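Local coordinates for protein putative TIM-barrel metal-dependent hydrolase (Mycobacterium avium subsp. paratuberculosis S397, PDB 4DZI) that probably acts as a metal-dependent hydrolase of the amidohydrolase superfamily, holding a two-metal site, occupied here by cadmium, in a TIM-barrel-like fold, at residues Pro167-Ala172 against Glu179-Val184; His238-Trp243 against Gln260-Asp265; Ala4-Val9 against Phe376-Ile381. One frame throughout, in Å; residues are numbered along the deposited sequence.

Contact 1 of 3, residues Pro167-Ala172 against Glu179-Val184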
ATOM      1  N   PRO C 167      -3.341  -2.161 -28.078  1.00 11.65           N
ATOM      2  CA  PRO C 167      -3.905  -3.483 -27.815  1.00 10.23           C
ATOM      3  C   PRO C 167      -3.434  -3.957 -26.427  1.00 14.48           C
ATOM      4  O   PRO C 167      -2.496  -3.380 -25.857  1.00 15.12           O
ATOM      5  CB  PRO C 167      -3.275  -4.379 -28.896  1.00 13.96           C
ATOM      6  CG  PRO C 167      -1.985  -3.681 -29.228  1.00 15.52           C
ATOM      7  CD  PRO C 167      -2.246  -2.192 -29.078  1.00 14.78           C
ATOM      8  N   ILE C 168      -4.069  -4.999 -25.914  1.00 15.73           N
ATOM      9  CA  ILE C 168      -3.669  -5.564 -24.609  1.00 13.97           C
ATOM     10  C   ILE C 168      -2.728  -6.728 -24.841  1.00 15.95           C
ATOM     11  O   ILE C 168      -2.958  -7.537 -25.745  1.00 16.68           O
ATOM     12  CB  ILE C 168      -4.900  -6.032 -23.808  1.00 15.62           C
ATOM     13  CG1 ILE C 168      -5.801  -4.836 -23.465  1.00 14.34           C
ATOM     14  CG2 ILE C 168      -4.461  -6.745 -22.521  1.00 22.55           C
ATOM     15  CD1 ILE C 168      -7.146  -5.232 -22.880  1.00 17.19           C
ATOM     16  N   VAL C 169      -1.676  -6.834 -24.031  1.00 14.95           N
ATOM     17  CA  VAL C 169      -0.851  -8.055 -24.005  1.00 13.83           C
ATOM     18  C   VAL C 169      -0.973  -8.638 -22.610  1.00 13.24           C
ATOM     19  O   VAL C 169      -0.692  -7.935 -21.626  1.00 15.85           O
ATOM     20  CB  VAL C 169       0.614  -7.786 -24.330  1.00 14.21           C
ATOM     21  CG1 VAL C 169       1.438  -9.054 -24.139  1.00 17.86           C
ATOM     22  CG2 VAL C 169       0.707  -7.298 -25.777  1.00 23.02           C
ATOM     23  N   SER C 170      -1.463  -9.876 -22.520  1.00 15.57           N
ATOM     24  CA  SER C 170      -1.402 -10.609 -21.266  1.00 15.19           C
ATOM     25  C   SER C 170      -0.168 -11.494 -21.283  1.00 18.65           C
ATOM     26  O   SER C 170       0.101 -12.206 -22.263  1.00 17.39           O
ATOM     27  CB  SER C 170      -2.625 -11.501 -21.057  1.00 13.11           C
ATOM     28  OG  SER C 170      -2.437 -12.316 -19.879  1.00 16.86           O
ATOM     29  N   LEU C 171       0.562 -11.486 -20.176  1.00 13.78           N
ATOM     30  CA  LEU C 171       1.698 -12.380 -20.011  1.00 15.25           C
ATOM     31  C   LEU C 171       1.300 -13.715 -19.341  1.00 16.53           C
ATOM     32  O   LEU C 171       2.203 -14.467 -18.936  1.00 18.61           O
ATOM     33  CB  LEU C 171       2.763 -11.707 -19.144  1.00 17.16           C
ATOM     34  CG  LEU C 171       3.435 -10.520 -19.825  1.00 22.19           C
ATOM     35  CD1 LEU C 171       4.268  -9.691 -18.866  1.00 25.95           C
ATOM     36  CD2 LEU C 171       4.279 -11.045 -20.966  1.00 33.29           C
ATOM     37  N   ALA C 172       0.001 -14.016 -19.235  1.00 15.41           N
ATOM     38  CA  ALA C 172      -0.457 -15.183 -18.467  1.00 18.59           C
ATOM     39  C   ALA C 172       0.138 -16.476 -19.007  1.00 21.21           C
ATOM     40  O   ALA C 172       0.457 -17.379 -18.246  1.00 21.08           O
ATOM     41  CB  ALA C 172      -1.984 -15.256 -18.398  1.00 14.87           C
ATOM     42  N   GLU C 179       3.613 -14.562 -29.175  1.00 20.79           N
ATOM     43  CA  GLU C 179       2.774 -14.558 -30.383  1.00 25.14           C
ATOM     44  C   GLU C 179       1.845 -13.355 -30.468  1.00 21.26           C
ATOM     45  O   GLU C 179       1.647 -12.812 -31.528  1.00 22.13           O
ATOM     46  CB  GLU C 179       1.930 -15.825 -30.498  1.00 23.53           C
ATOM     47  CG  GLU C 179       2.767 -17.075 -30.686  1.00 38.78           C
ATOM     48  CD  GLU C 179       1.914 -18.324 -30.711  1.00 46.26           C
ATOM     49  OE1 GLU C 179       0.754 -18.232 -31.172  1.00 59.60           O
ATOM     50  OE2 GLU C 179       2.403 -19.384 -30.265  1.00 67.79           O
ATOM     51  N   GLU C 180       1.219 -12.977 -29.351  1.00 17.54           N
ATOM     52  CA  GLU C 180       0.366 -11.803 -29.389  1.00 20.87           C
ATOM     53  C   GLU C 180       1.175 -10.550 -29.718  1.00 15.74           C
ATOM     54  O   GLU C 180       0.719  -9.691 -30.460  1.00 18.84           O
ATOM     55  CB  GLU C 180      -0.374 -11.604 -28.046  1.00 19.15           C
ATOM     56  CG  GLU C 180      -1.533 -10.622 -28.203  1.00 19.63           C
ATOM     57  CD  GLU C 180      -2.682 -11.221 -29.011  1.00 18.16           C
ATOM     58  OE1 GLU C 180      -2.933 -12.456 -28.885  1.00 20.33           O
ATOM     59  OE2 GLU C 180      -3.348 -10.471 -29.755  1.00 19.91           O
ATOM     60  N   VAL C 181       2.360 -10.419 -29.130  1.00 16.24           N
ATOM     61  CA  VAL C 181       3.145  -9.232 -29.348  1.00 16.17           C
ATOM     62  C   VAL C 181       3.569  -9.182 -30.831  1.00 20.34           C
ATOM     63  O   VAL C 181       3.440  -8.165 -31.494  1.00 19.46           O
ATOM     64  CB  VAL C 181       4.412  -9.187 -28.487  1.00 24.50           C
ATOM     65  CG1 VAL C 181       5.337  -8.099 -29.005  1.00 27.07           C
ATOM     66  CG2 VAL C 181       4.081  -8.959 -27.019  1.00 25.30           C
ATOM     67  N   ASP C 182       4.058 -10.300 -31.352  1.00 25.15           N
ATOM     68  CA  ASP C 182       4.402 -10.346 -32.777  1.00 24.87           C
ATOM     69  C   ASP C 182       3.222  -9.947 -33.662  1.00 23.45           C
ATOM     70  O   ASP C 182       3.397  -9.197 -34.626  1.00 22.68           O
ATOM     71  CB  ASP C 182       4.923 -11.741 -33.171  1.00 23.11           C
ATOM     72  CG  ASP C 182       6.320 -12.006 -32.642  1.00 33.60           C
ATOM     73  OD1 ASP C 182       6.985 -11.030 -32.212  1.00 27.16           O
ATOM     74  OD2 ASP C 182       6.758 -13.186 -32.658  1.00 32.84           O
ATOM     75  N   PHE C 183       2.031 -10.448 -33.349  1.00 20.53           N
ATOM     76  CA  PHE C 183       0.849 -10.139 -34.136  1.00 22.08           C
ATOM     77  C   PHE C 183       0.527  -8.636 -34.103  1.00 24.96           C
ATOM     78  O   PHE C 183       0.290  -8.038 -35.141  1.00 19.77           O
ATOM     79  CB  PHE C 183      -0.365 -10.953 -33.661  1.00 22.61           C
ATOM     80  CG  PHE C 183      -1.684 -10.355 -34.075  1.00 23.30           C
ATOM     81  CD1 PHE C 183      -2.390  -9.532 -33.202  1.00 27.07           C
ATOM     82  CD2 PHE C 183      -2.216 -10.613 -35.324  1.00 31.84           C
ATOM     83  CE1 PHE C 183      -3.597  -8.965 -33.579  1.00 33.74           C
ATOM     84  CE2 PHE C 183      -3.426 -10.060 -35.706  1.00 39.96           C
ATOM     85  CZ  PHE C 183      -4.117  -9.234 -34.837  1.00 33.23           C
ATOM     86  N   VAL C 184       0.500  -8.023 -32.915  1.00 18.80           N
ATOM     87  CA  VAL C 184       0.161  -6.582 -32.840  1.00 14.67           C
ATOM     88  C   VAL C 184       1.247  -5.667 -33.412  1.00 18.01           C
ATOM     89  O   VAL C 184       0.936  -4.679 -34.063  1.00 20.43           O
ATOM     90  CB  VAL C 184      -0.304  -6.113 -31.413  1.00 15.80           C
ATOM     91  CG1 VAL C 184      -1.509  -6.945 -30.946  1.00 17.89           C
ATOM     92  CG2 VAL C 184       0.844  -6.161 -30.406  1.00 23.00           C
TER
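P167 and V184 meet through their hydrocarbon branches: CG of P167 lies 3.7 Å from CB of V184, and CB of P167 is equally near (3.7 Å) to CG1 of V184. The proline ring therefore rests against the fork of the valine and not on a single methyl. Two residues along the loop, V169 straddles V181, with V181 CG2 3.9 Å from V169 CG1 and 4.0 Å from V169 CG2. Chi1 of V181 (166°) puts CG1 anti to the backbone N and leaves CG2 beside that N, facing V169. E180 adds the flank of its chain, CG of E180 coming to 4.2 Å from the carbonyl O of I168, a loose approach. The bend at its chi2 (71°) accompanies a carboxylate held elsewhere: OE2 accepts from H144 and N147 of helix 136-153.

Further out, the backbone N of I168 is hydrogen-bonded to N147 OD1. Beyond V169, S170 OG accepts from A172 N (3.0 Å) in an ST turn just before helix 174-186. The loop leads from strand 163-165 into that helix, and the backbone bonds of P167 and V169 to L193 of strand 192-193 are consistent with a beta-alpha-beta unit of the TIM-barrel-like fold. The contact is essentially apolar and buried, so its geometry rests on the fit of methyls and ring carbons, while E180 OE2 finds its partners on helix 136-153.

Contact 2 of 3, residues His238-Trp243 against Gln260-Asp265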
ATOM      1  N   HIS C 238      -8.693  -7.180  -2.794  1.00 34.27           N
ATOM      2  CA  HIS C 238      -8.322  -8.210  -1.775  1.00 26.66           C
ATOM      3  C   HIS C 238      -7.817  -7.628  -0.458  1.00 32.93           C
ATOM      4  O   HIS C 238      -7.988  -8.236   0.603  1.00 30.44           O
ATOM      5  CB  HIS C 238      -7.385  -9.299  -2.322  1.00 29.21           C
ATOM      6  CG  HIS C 238      -5.941  -8.860  -2.523  1.00 53.29           C
ATOM      7  ND1 HIS C 238      -4.971  -9.108  -1.616  1.00 87.95           N
ATOM      8  CD2 HIS C 238      -5.315  -8.212  -3.596  1.00105.99           C
ATOM      9  CE1 HIS C 238      -3.790  -8.624  -2.072  1.00 56.82           C
ATOM     10  NE2 HIS C 238      -4.004  -8.076  -3.284  1.00 50.80           N
ATOM     11  N   ILE C 239      -7.229  -6.438  -0.501  1.00 25.28           N
ATOM     12  CA  ILE C 239      -6.822  -5.748   0.726  1.00 28.43           C
ATOM     13  C   ILE C 239      -8.031  -5.326   1.560  1.00 34.35           C
ATOM     14  O   ILE C 239      -8.121  -5.622   2.762  1.00 31.36           O
ATOM     15  CB  ILE C 239      -5.934  -4.513   0.443  1.00 24.67           C
ATOM     16  CG1 ILE C 239      -4.660  -4.922  -0.314  1.00 31.24           C
ATOM     17  CG2 ILE C 239      -5.572  -3.823   1.764  1.00 23.57           C
ATOM     18  CD1 ILE C 239      -3.627  -3.818  -0.406  1.00 39.91           C
ATOM     19  N   ALA C 240      -8.971  -4.625   0.940  1.00 28.85           N
ATOM     20  CA  ALA C 240     -10.205  -4.291   1.649  1.00 27.26           C
ATOM     21  C   ALA C 240     -10.858  -5.574   2.173  1.00 30.37           C
ATOM     22  O   ALA C 240     -11.428  -5.580   3.270  1.00 28.51           O
ATOM     23  CB  ALA C 240     -11.164  -3.512   0.752  1.00 32.46           C
ATOM     24  N   ALA C 241     -10.736  -6.662   1.412  1.00 29.79           N
ATOM     25  CA  ALA C 241     -11.325  -7.940   1.807  1.00 29.97           C
ATOM     26  C   ALA C 241     -10.716  -8.469   3.108  1.00 18.21           C
ATOM     27  O   ALA C 241     -11.429  -8.957   3.991  1.00 25.30           O
ATOM     28  CB  ALA C 241     -11.147  -8.966   0.705  1.00 22.17           C
ATOM     29  N   ALA C 242      -9.403  -8.369   3.205  1.00 21.65           N
ATOM     30  CA  ALA C 242      -8.706  -8.818   4.391  1.00 18.37           C
ATOM     31  C   ALA C 242      -9.176  -8.033   5.605  1.00 20.66           C
ATOM     32  O   ALA C 242      -9.110  -8.562   6.707  1.00 18.30           O
ATOM     33  CB  ALA C 242      -7.212  -8.645   4.210  1.00 22.18           C
ATOM     34  N   TRP C 243      -9.610  -6.778   5.398  1.00 15.43           N
ATOM     35  CA  TRP C 243     -10.141  -5.886   6.464  1.00 16.65           C
ATOM     36  C   TRP C 243     -11.628  -6.020   6.703  1.00 24.24           C
ATOM     37  O   TRP C 243     -12.214  -5.192   7.374  1.00 25.54           O
ATOM     38  CB  TRP C 243      -9.742  -4.426   6.244  1.00 16.39           C
ATOM     39  CG  TRP C 243      -8.282  -4.192   6.584  1.00 14.38           C
ATOM     40  CD1 TRP C 243      -7.168  -4.307   5.759  1.00 14.70           C
ATOM     41  CD2 TRP C 243      -7.755  -3.826   7.892  1.00 12.80           C
ATOM     42  NE1 TRP C 243      -6.011  -4.041   6.465  1.00 13.77           N
ATOM     43  CE2 TRP C 243      -6.307  -3.758   7.755  1.00 12.32           C
ATOM     44  CE3 TRP C 243      -8.336  -3.571   9.136  1.00 13.86           C
ATOM     45  CZ2 TRP C 243      -5.490  -3.412   8.813  1.00 13.01           C
ATOM     46  CZ3 TRP C 243      -7.504  -3.243  10.208  1.00 11.85           C
ATOM     47  CH2 TRP C 243      -6.123  -3.153  10.051  1.00 11.41           C
ATOM     48  N   GLN C 260     -11.519   2.398  -0.725  1.00 19.47           N
ATOM     49  CA  GLN C 260     -10.629   3.170  -1.586  1.00 23.10           C
ATOM     50  C   GLN C 260      -9.403   3.750  -0.862  1.00 22.97           C
ATOM     51  O   GLN C 260      -8.350   3.967  -1.468  1.00 21.03           O
ATOM     52  CB  GLN C 260     -11.389   4.281  -2.324  1.00 28.92           C
ATOM     53  CG  GLN C 260     -10.515   5.014  -3.347  1.00 30.34           C
ATOM     54  CD  GLN C 260     -10.043   4.132  -4.512  1.00 33.98           C
ATOM     55  OE1 GLN C 260      -9.184   4.539  -5.290  1.00 30.36           O
ATOM     56  NE2 GLN C 260     -10.593   2.924  -4.626  1.00 31.88           N
ATOM     57  N   VAL C 261      -9.547   3.985   0.438  1.00 18.13           N
ATOM     58  CA  VAL C 261      -8.420   4.441   1.221  1.00 12.98           C
ATOM     59  C   VAL C 261      -7.373   3.321   1.255  1.00 13.70           C
ATOM     60  O   VAL C 261      -6.175   3.583   1.252  1.00 17.09           O
ATOM     61  CB  VAL C 261      -8.871   4.812   2.655  1.00 12.22           C
ATOM     62  CG1 VAL C 261      -7.662   5.140   3.491  1.00 12.46           C
ATOM     63  CG2 VAL C 261      -9.839   5.997   2.644  1.00 13.89           C
ATOM     64  N   LEU C 262      -7.840   2.073   1.298  1.00 14.65           N
ATOM     65  CA  LEU C 262      -6.920   0.927   1.336  1.00 13.39           C
ATOM     66  C   LEU C 262      -6.380   0.556  -0.019  1.00 22.64           C
ATOM     67  O   LEU C 262      -5.456  -0.280  -0.108  1.00 23.48           O
ATOM     68  CB  LEU C 262      -7.668  -0.312   1.852  1.00 17.42           C
ATOM     69  CG  LEU C 262      -8.106  -0.166   3.303  1.00 17.39           C
ATOM     70  CD1 LEU C 262      -8.798  -1.432   3.776  1.00 17.76           C
ATOM     71  CD2 LEU C 262      -6.901   0.115   4.191  1.00 21.09           C
ATOM     72  N   LEU C 263      -7.003   1.081  -1.069  1.00 20.03           N
ATOM     73  CA  LEU C 263      -6.620   0.701  -2.441  1.00 26.69           C
ATOM     74  C   LEU C 263      -5.781   1.779  -3.132  1.00 17.29           C
ATOM     75  O   LEU C 263      -4.626   1.550  -3.501  1.00 16.01           O
ATOM     76  CB  LEU C 263      -7.872   0.400  -3.263  1.00 22.30           C
ATOM     77  CG  LEU C 263      -7.693  -0.418  -4.544  1.00 30.28           C
ATOM     78  CD1 LEU C 263      -8.985  -1.166  -4.844  1.00 39.83           C
ATOM     79  CD2 LEU C 263      -7.309   0.489  -5.693  1.00 39.01           C
ATOM     80  N   ASP C 264      -6.398   2.941  -3.296  1.00 18.80           N
ATOM     81  CA  ASP C 264      -5.777   4.116  -3.889  1.00 16.26           C
ATOM     82  C   ASP C 264      -4.870   3.733  -5.049  1.00 16.50           C
ATOM     83  O   ASP C 264      -5.346   3.109  -6.022  1.00 15.03           O
ATOM     84  CB  ASP C 264      -5.010   4.915  -2.833  1.00 18.68           C
ATOM     85  CG  ASP C 264      -4.752   6.368  -3.270  1.00 20.08           C
ATOM     86  OD1 ASP C 264      -5.527   6.905  -4.107  1.00 27.23           O
ATOM     87  OD2 ASP C 264      -3.770   6.982  -2.795  1.00 20.61           O
ATOM     88  N   ASP C 265      -3.606   4.124  -4.953  1.00 15.51           N
ATOM     89  CA  ASP C 265      -2.650   3.927  -6.046  1.00 15.96           C
ATOM     90  C   ASP C 265      -1.660   2.771  -5.790  1.00 16.26           C
ATOM     91  O   ASP C 265      -0.533   2.746  -6.330  1.00 11.99           O
ATOM     92  CB  ASP C 265      -1.912   5.245  -6.329  1.00 15.11           C
ATOM     93  CG  ASP C 265      -1.094   5.713  -5.143  1.00 17.66           C
ATOM     94  OD1 ASP C 265      -1.204   5.060  -4.055  1.00 14.58           O
ATOM     95  OD2 ASP C 265      -0.340   6.716  -5.288  1.00 18.39           O
TER
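L262 has its CG anti to the carbonyl carbon (chi1 -66°), and the extended chain beyond it carries CD1 to helix 237-242, where I239, A240 and W243 receive it. Chi1 of I239 (-59°) sets CG1 beside the backbone N and leaves CG2 anti to it, and this methyl comes to 4.1 Å from L262 CB. CD1 and CG2 of I239 both lie 4.0 Å from the carbonyl O of L262, a van der Waals approach.

CD1 of L262 does most of the touching. It sits 3.8 Å from A240 CA, where the small alanine side chain lets the methyl come close to the helix backbone; A240 CB is farther from it, at 4.4 Å. The same methyl is 3.9 Å from W243 CD1 and 4.0 Å from W243 CB. It approaches the indole obliquely, and the two side chains cross at about a right angle.

This is helix-end packing on the periphery of the TIM-barrel-like fold, between helix 237-242, which follows strand 227-230, and the weakly bonded end of helix 257-263. Both helices finish here: W243 is the first residue to leave helical geometry on one side, and D264, with a positive phi of 38°, on the other. The second subunit covers the same region, D270 of that subunit packing on both I239 and L262. W243 NE1 bonds to Y236 OH of the second subunit, which helps to fix the indole's orientation. Beyond L262, D264 forms a salt bridge with R305 of the second subunit, while D265 pairs both with that arginine and with R301 of its own chain.

Contact 3 of 3, residues Ala4-Val9 against Phe376-Ile381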
ATOM      1  N   ALA C   4      -5.223  29.912 -25.883  1.00 35.37           N
ATOM      2  CA  ALA C   4      -5.114  28.710 -26.771  1.00 36.75           C
ATOM      3  C   ALA C   4      -3.666  28.487 -27.180  1.00 29.59           C
ATOM      4  O   ALA C   4      -2.940  29.445 -27.440  1.00 29.79           O
ATOM      5  CB  ALA C   4      -5.987  28.872 -28.008  1.00 39.37           C
ATOM      6  N   LEU C   5      -3.258  27.225 -27.272  1.00 24.97           N
ATOM      7  CA  LEU C   5      -1.886  26.901 -27.638  1.00 24.66           C
ATOM      8  C   LEU C   5      -1.652  27.110 -29.136  1.00 19.76           C
ATOM      9  O   LEU C   5      -2.598  27.063 -29.914  1.00 22.80           O
ATOM     10  CB  LEU C   5      -1.566  25.445 -27.283  1.00 21.67           C
ATOM     11  CG  LEU C   5      -1.506  25.082 -25.787  1.00 20.90           C
ATOM     12  CD1 LEU C   5      -1.397  23.567 -25.686  1.00 26.74           C
ATOM     13  CD2 LEU C   5      -0.337  25.748 -25.088  1.00 22.72           C
ATOM     14  N   ASN C   6      -0.385  27.308 -29.508  1.00 20.14           N
ATOM     15  CA  ASN C   6      -0.003  27.517 -30.909  1.00 25.37           C
ATOM     16  C   ASN C   6       0.301  26.211 -31.617  1.00 28.04           C
ATOM     17  O   ASN C   6       0.771  26.218 -32.748  1.00 26.07           O
ATOM     18  CB  ASN C   6       1.222  28.445 -30.986  1.00 27.25           C
ATOM     19  CG  ASN C   6       0.913  29.868 -30.503  1.00 31.09           C
ATOM     20  OD1 ASN C   6      -0.171  30.364 -30.728  1.00 32.55           O
ATOM     21  ND2 ASN C   6       1.873  30.509 -29.834  1.00 28.35           N
ATOM     22  N   TYR C   7       0.056  25.077 -30.954  1.00 16.88           N
ATOM     23  CA  TYR C   7       0.338  23.790 -31.581  1.00 13.84           C
ATOM     24  C   TYR C   7      -0.718  22.809 -31.108  1.00 19.77           C
ATOM     25  O   TYR C   7      -1.327  23.033 -30.028  1.00 16.05           O
ATOM     26  CB  TYR C   7       1.733  23.290 -31.178  1.00 15.74           C
ATOM     27  CG  TYR C   7       1.980  23.420 -29.677  1.00 15.51           C
ATOM     28  CD1 TYR C   7       1.586  22.382 -28.787  1.00 15.50           C
ATOM     29  CD2 TYR C   7       2.553  24.577 -29.148  1.00 17.93           C
ATOM     30  CE1 TYR C   7       1.787  22.505 -27.416  1.00 18.64           C
ATOM     31  CE2 TYR C   7       2.767  24.710 -27.780  1.00 16.32           C
ATOM     32  CZ  TYR C   7       2.373  23.668 -26.925  1.00 16.78           C
ATOM     33  OH  TYR C   7       2.589  23.853 -25.561  1.00 19.07           O
ATOM     34  N   ARG C   8      -0.939  21.762 -31.899  1.00 16.75           N
ATOM     35  CA  ARG C   8      -1.869  20.671 -31.504  1.00 15.39           C
ATOM     36  C   ARG C   8      -1.202  19.876 -30.408  1.00 15.75           C
ATOM     37  O   ARG C   8       0.003  19.804 -30.346  1.00 16.85           O
ATOM     38  CB  ARG C   8      -2.199  19.763 -32.686  1.00 19.01           C
ATOM     39  CG  ARG C   8      -2.959  20.487 -33.806  1.00 23.24           C
ATOM     40  CD  ARG C   8      -2.797  19.732 -35.128  1.00 23.36           C
ATOM     41  NE  ARG C   8      -1.404  19.765 -35.593  1.00 20.09           N
ATOM     42  CZ  ARG C   8      -0.945  19.035 -36.609  1.00 25.33           C
ATOM     43  NH1 ARG C   8       0.334  19.102 -36.981  1.00 25.21           N
ATOM     44  NH2 ARG C   8      -1.777  18.219 -37.240  1.00 25.65           N
ATOM     45  N   VAL C   9      -2.013  19.244 -29.563  1.00 14.38           N
ATOM     46  CA  VAL C   9      -1.450  18.479 -28.459  1.00 12.29           C
ATOM     47  C   VAL C   9      -1.481  16.992 -28.745  1.00 14.13           C
ATOM     48  O   VAL C   9      -2.145  16.529 -29.682  1.00 15.32           O
ATOM     49  CB  VAL C   9      -2.174  18.804 -27.143  1.00 13.53           C
ATOM     50  CG1 VAL C   9      -2.075  20.303 -26.852  1.00 17.65           C
ATOM     51  CG2 VAL C   9      -3.640  18.380 -27.185  1.00 14.92           C
ATOM     52  N   PHE C 376       5.450  26.636 -15.267  1.00 22.62           N
ATOM     53  CA  PHE C 376       6.419  26.124 -16.235  1.00 16.00           C
ATOM     54  C   PHE C 376       6.654  27.135 -17.361  1.00 16.50           C
ATOM     55  O   PHE C 376       5.741  27.841 -17.735  1.00 22.68           O
ATOM     56  CB  PHE C 376       5.868  24.839 -16.846  1.00 20.17           C
ATOM     57  CG  PHE C 376       5.925  23.658 -15.917  1.00 21.76           C
ATOM     58  CD1 PHE C 376       7.074  22.893 -15.831  1.00 17.98           C
ATOM     59  CD2 PHE C 376       4.815  23.313 -15.149  1.00 18.88           C
ATOM     60  CE1 PHE C 376       7.140  21.797 -14.962  1.00 23.02           C
ATOM     61  CE2 PHE C 376       4.873  22.220 -14.279  1.00 19.94           C
ATOM     62  CZ  PHE C 376       6.033  21.472 -14.198  1.00 22.80           C
ATOM     63  N   SER C 377       7.858  27.106 -17.926  1.00 20.36           N
ATOM     64  CA  SER C 377       8.161  27.905 -19.123  1.00 21.05           C
ATOM     65  C   SER C 377       7.342  27.455 -20.322  1.00 23.97           C
ATOM     66  O   SER C 377       6.851  26.314 -20.393  1.00 17.63           O
ATOM     67  CB  SER C 377       9.636  27.796 -19.472  1.00 23.52           C
ATOM     68  OG  SER C 377       9.960  26.477 -19.856  1.00 20.16           O
ATOM     69  N   GLU C 378       7.218  28.350 -21.290  1.00 22.67           N
ATOM     70  CA  GLU C 378       6.450  28.047 -22.501  1.00 18.48           C
ATOM     71  C   GLU C 378       7.029  26.784 -23.159  1.00 18.59           C
ATOM     72  O   GLU C 378       6.281  25.949 -23.670  1.00 21.08           O
ATOM     73  CB  GLU C 378       6.529  29.236 -23.472  1.00 23.28           C
ATOM     74  CG  GLU C 378       5.540  29.153 -24.613  1.00 29.44           C
ATOM     75  CD  GLU C 378       5.673  30.310 -25.593  1.00 30.35           C
ATOM     76  OE1 GLU C 378       6.457  31.243 -25.312  1.00 30.89           O
ATOM     77  OE2 GLU C 378       4.991  30.271 -26.638  1.00 31.11           O
ATOM     78  N   SER C 379       8.342  26.641 -23.185  1.00 15.89           N
ATOM     79  CA  SER C 379       8.923  25.473 -23.827  1.00 19.86           C
ATOM     80  C   SER C 379       8.751  24.189 -23.025  1.00 24.27           C
ATOM     81  O   SER C 379       8.638  23.114 -23.615  1.00 18.01           O
ATOM     82  CB  SER C 379      10.385  25.676 -24.231  1.00 23.07           C
ATOM     83  OG  SER C 379      11.168  25.992 -23.113  1.00 28.48           O
ATOM     84  N   ASP C 380       8.736  24.280 -21.692  1.00 17.57           N
ATOM     85  CA  ASP C 380       8.393  23.098 -20.902  1.00 12.69           C
ATOM     86  C   ASP C 380       6.927  22.676 -21.072  1.00 15.87           C
ATOM     87  O   ASP C 380       6.619  21.480 -21.023  1.00 15.47           O
ATOM     88  CB  ASP C 380       8.714  23.309 -19.380  1.00 15.14           C
ATOM     89  CG  ASP C 380      10.192  23.123 -19.054  1.00 23.45           C
ATOM     90  OD1 ASP C 380      10.960  22.623 -19.907  1.00 24.31           O
ATOM     91  OD2 ASP C 380      10.586  23.462 -17.919  1.00 26.69           O
ATOM     92  N   ILE C 381       6.031  23.646 -21.227  1.00 16.89           N
ATOM     93  CA  ILE C 381       4.621  23.327 -21.505  1.00 19.92           C
ATOM     94  C   ILE C 381       4.519  22.574 -22.819  1.00 20.35           C
ATOM     95  O   ILE C 381       3.776  21.605 -22.925  1.00 16.32           O
ATOM     96  CB  ILE C 381       3.721  24.567 -21.485  1.00 17.03           C
ATOM     97  CG1 ILE C 381       3.667  25.105 -20.054  1.00 19.99           C
ATOM     98  CG2 ILE C 381       2.310  24.243 -21.980  1.00 16.07           C
ATOM     99  CD1 ILE C 381       3.048  26.474 -19.910  1.00 22.17           C
TER
HETATM  100  O   HOH W   1       3.759  26.227 -24.857  1.00 18.45           O
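Y7 and I381 supply the closest approach. The phenol oxygen OH of Y7 lies 3.6 Å from the methyl CG2 of I381 and is equally near (3.6 Å) to the backbone C of I381, so the oxygen end of the ring bears on the helix at that residue. The two side chains cross at about a right angle. Y7 has its CG between the backbone N and the carbonyl carbon (chi1 46°), a torsion that aims the ring across the gap to the helix. A lesser apolar touch is made by L5, whose CD2 is 4.4 Å from CG2 of I381. L5 also backs the ring within its own segment: its CB lies over the centre of one face of Y7.

Polar linkage runs through water. One water lies in the plane of the Y7 ring at its edge, 2.7 Å from Y7 OH, and donates to the carbonyl O of E378 at 2.8 Å. This bridge joins the N-terminal segment to the first turn of helix 378-393. That turn has its own N-cap, for S377 OG accepts from D380 N at 3.1 Å with an N-H...O angle of 157°. N6 ND2 and E378 OE2 stand 4.5 Å apart, too far for a hydrogen bond.

The contact lies on the surface, where the chain's N-terminal segment passes the start of helix 378-393 and leads into strand 9-15, the strand that carries the cadmium ligands D13 and H15. Farther along that helix R382 makes a cation-pi contact with Y7, M385 packs on both Y7 and V9, and R386 bonds to the carbonyl O of R8. V9 itself pairs by backbone hydrogen bonds with D114 and E116, joining strand 9-15 to the region of strand 115-121.

How the contacts relate
The three contacts are well separated and do not touch one another. Centres of contacts 1 and 2 are 30 Å apart, those of 1 and 3 are 35 Å, and those of 2 and 3 are 38 Å; nearest atoms stay about 17 to 19 Å apart. Along the chain contact 1 closes before contact 2 opens, and both are nested inside the long loop closed by contact 3, which joins the N-terminal segment to helix 378-393. Contact 1 is buried packing of a loop on helix 174-186, contact 2 lies where the second subunit meets the chain, and contact 3 is at the surface, so they join three different parts of the fold and share no helix.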